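Local coordinates for protein transcriptional regulator, PadR family (Enterococcus faecalis, PDB 3HHH) that probably binds DNA through a winged helix-turn-helix domain and regulates transcription as a member of the PadR family, at residues B[21-26]-B[78-83]. Residues are numbered along the deposited sequence; the frame is centred on the assembly and turned at random.
Sequences IIQRKE and YRLTSS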
loop_
_atom_site.group_PDB
_atom_site.type_symbol
_atom_site.label_atom_id
_atom_site.label_comp_id
_atom_site.label_asym_id
_atom_site.label_seq_id
_atom_site.Cartn_x
_atom_site.Cartn_y
_atom_site.Cartn_z
ATOM N N ILE B 21 -1.739 4.755 15.563
ATOM C CA ILE B 21 -2.452 4.260 16.744
ATOM C C ILE B 21 -1.644 4.479 18.027
ATOM O O ILE B 21 -2.186 4.935 19.034
ATOM C CB ILE B 21 -2.813 2.768 16.610
ATOM C CG1 ILE B 21 -3.877 2.574 15.528
ATOM C CG2 ILE B 21 -3.331 2.217 17.929
ATOM C CD1 ILE B 21 -4.003 1.140 15.050
ATOM N N ILE B 22 -0.351 4.174 17.981
ATOM C CA ILE B 22 0.531 4.356 19.138
ATOM C C ILE B 22 0.642 5.839 19.552
ATOM O O ILE B 22 0.688 6.153 20.749
ATOM C CB ILE B 22 1.943 3.768 18.874
ATOM C CG1 ILE B 22 1.875 2.244 18.670
ATOM C CG2 ILE B 22 2.878 4.073 20.024
ATOM C CD1 ILE B 22 3.142 1.638 18.071
ATOM N N GLN B 23 0.671 6.739 18.567
ATOM C CA GLN B 23 0.724 8.186 18.834
ATOM C C GLN B 23 -0.461 8.661 19.670
ATOM O O GLN B 23 -0.314 9.500 20.556
ATOM C CB GLN B 23 0.728 8.980 17.525
ATOM C CG GLN B 23 1.145 10.446 17.687
ATOM C CD GLN B 23 0.681 11.326 16.535
ATOM O OE1 GLN B 23 -0.456 11.217 16.072
ATOM N NE2 GLN B 23 1.560 12.208 16.075
ATOM N N ARG B 24 -1.634 8.114 19.371
ATOM C CA ARG B 24 -2.880 8.536 19.997
ATOM C C ARG B 24 -2.937 8.089 21.456
ATOM O O ARG B 24 -3.323 8.864 22.334
ATOM C CB ARG B 24 -4.069 7.950 19.231
ATOM C CG ARG B 24 -5.117 8.966 18.812
ATOM C CD ARG B 24 -6.366 8.267 18.292
ATOM N NE ARG B 24 -6.052 7.286 17.245
ATOM C CZ ARG B 24 -6.914 6.409 16.727
ATOM N NH1 ARG B 24 -8.183 6.368 17.132
ATOM N NH2 ARG B 24 -6.503 5.569 15.783
ATOM N N LYS B 25 -2.550 6.837 21.702
ATOM C CA LYS B 25 -2.608 6.245 23.037
ATOM C C LYS B 25 -1.500 5.204 23.233
ATOM O O LYS B 25 -1.206 4.423 22.322
ATOM C CB LYS B 25 -3.974 5.581 23.245
ATOM C CG LYS B 25 -4.309 5.248 24.703
ATOM C CD LYS B 25 -5.414 4.197 24.792
ATOM C CE LYS B 25 -5.919 4.027 26.219
ATOM N NZ LYS B 25 -7.073 3.079 26.294
ATOM N N GLU B 26 -0.894 5.194 24.423
ATOM C CA GLU B 26 0.041 4.131 24.802
ATOM C C GLU B 26 -0.709 2.802 24.781
ATOM O O GLU B 26 -1.839 2.716 25.274
ATOM C CB GLU B 26 0.633 4.380 26.193
ATOM C CG GLU B 26 1.876 3.540 26.490
ATOM C CD GLU B 26 2.225 3.465 27.969
ATOM O OE1 GLU B 26 3.430 3.358 28.281
ATOM O OE2 GLU B 26 1.307 3.502 28.817
ATOM N N TYR B 78 3.632 0.381 24.229
ATOM C CA TYR B 78 4.432 1.155 23.273
ATOM C C TYR B 78 4.120 2.650 23.291
ATOM O O TYR B 78 3.018 3.065 23.645
ATOM C CB TYR B 78 4.209 0.630 21.850
ATOM C CG TYR B 78 4.659 -0.793 21.633
ATOM C CD1 TYR B 78 5.924 -1.075 21.121
ATOM C CD2 TYR B 78 3.818 -1.861 21.933
ATOM C CE1 TYR B 78 6.340 -2.387 20.917
ATOM C CE2 TYR B 78 4.225 -3.176 21.733
ATOM C CZ TYR B 78 5.484 -3.432 21.224
ATOM O OH TYR B 78 5.880 -4.735 21.027
ATOM N N ARG B 79 5.105 3.449 22.888
ATOM C CA ARG B 79 4.921 4.883 22.686
ATOM C C ARG B 79 5.922 5.386 21.649
ATOM O O ARG B 79 7.013 4.833 21.506
ATOM C CB ARG B 79 5.070 5.654 24.005
ATOM C CG ARG B 79 6.399 5.442 24.729
ATOM C CD ARG B 79 6.387 6.049 26.129
ATOM N NE ARG B 79 7.610 5.735 26.880
ATOM C CZ ARG B 79 7.774 4.692 27.702
ATOM N NH1 ARG B 79 6.794 3.816 27.914
ATOM N NH2 ARG B 79 8.940 4.522 28.323
ATOM N N LEU B 80 5.539 6.429 20.920
ATOM C CA LEU B 80 6.382 6.973 19.859
ATOM C C LEU B 80 7.575 7.738 20.417
ATOM O O LEU B 80 7.451 8.488 21.382
ATOM C CB LEU B 80 5.575 7.909 18.956
ATOM C CG LEU B 80 4.452 7.292 18.123
ATOM C CD1 LEU B 80 3.925 8.331 17.150
ATOM C CD2 LEU B 80 4.925 6.044 17.379
ATOM N N THR B 81 8.731 7.536 19.796
ATOM C CA THR B 81 9.896 8.371 20.045
ATOM C C THR B 81 9.728 9.655 19.233
ATOM O O THR B 81 8.756 9.804 18.493
ATOM C CB THR B 81 11.190 7.659 19.614
ATOM O OG1 THR B 81 11.112 7.326 18.219
ATOM C CG2 THR B 81 11.392 6.389 20.416
ATOM N N SER B 82 10.672 10.579 19.367
ATOM C CA SER B 82 10.671 11.787 18.546
ATOM C C SER B 82 10.900 11.440 17.073
ATOM O O SER B 82 10.272 12.024 16.185
ATOM C CB SER B 82 11.737 12.771 19.032
ATOM O OG SER B 82 11.402 13.275 20.312
ATOM N N SER B 83 11.801 10.491 16.825
ATOM C CA SER B 83 12.076 10.011 15.477
ATOM C C SER B 83 10.851 9.306 14.903
ATOM O O SER B 83 10.563 9.425 13.714
ATOM C CB SER B 83 13.273 9.056 15.479
ATOM O OG SER B 83 12.985 7.873 16.209
#
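Ile22 carries much of the apolar packing, pressing its CG2 methyl onto the backbone of the strand, 3.5 Å from Arg79 CA. With CG2 anti to the backbone N, that methyl also faces Leu80, whose CD2 lies 3.9 Å away. A beta-branched residue suits this place: CG2 sits directly over the strand backbone, while the longer arm ending in CD1 lies beside Tyr78 CB at 4.1 Å; Leu53 and Val62 pack on it as well. Leu80 forks, CD2 going to Ile22 and CD1 to Gln23, which offers aliphatic CB and CG here while its exposed amide stays polar, NE2 hydrogen-bonding Glu85. Helix 13-24 thereby packs against the end of strand 74-80, second strand of the wing hairpin in a winged helix-turn-helix domain, as expected for a PadR regulator. Beyond the helix, contacts turn polar. Tyr78 O receives a CA-H...O contact from Glu26 CA at 3.4 Å. Glu26 and Arg79 run side by side, long enough to bring OE1 to NH1 at 3.4 Å in a salt bridge whose hydrogen bond is weak, bent to 130°. OE1 lies near the guanidinium plane, at its edge, with carboxylate and guanidinium planes 56° apart. Their stronger partners are Lys67 for Glu26 and Glu65 for Arg79, both salt bridges from strand 62-69.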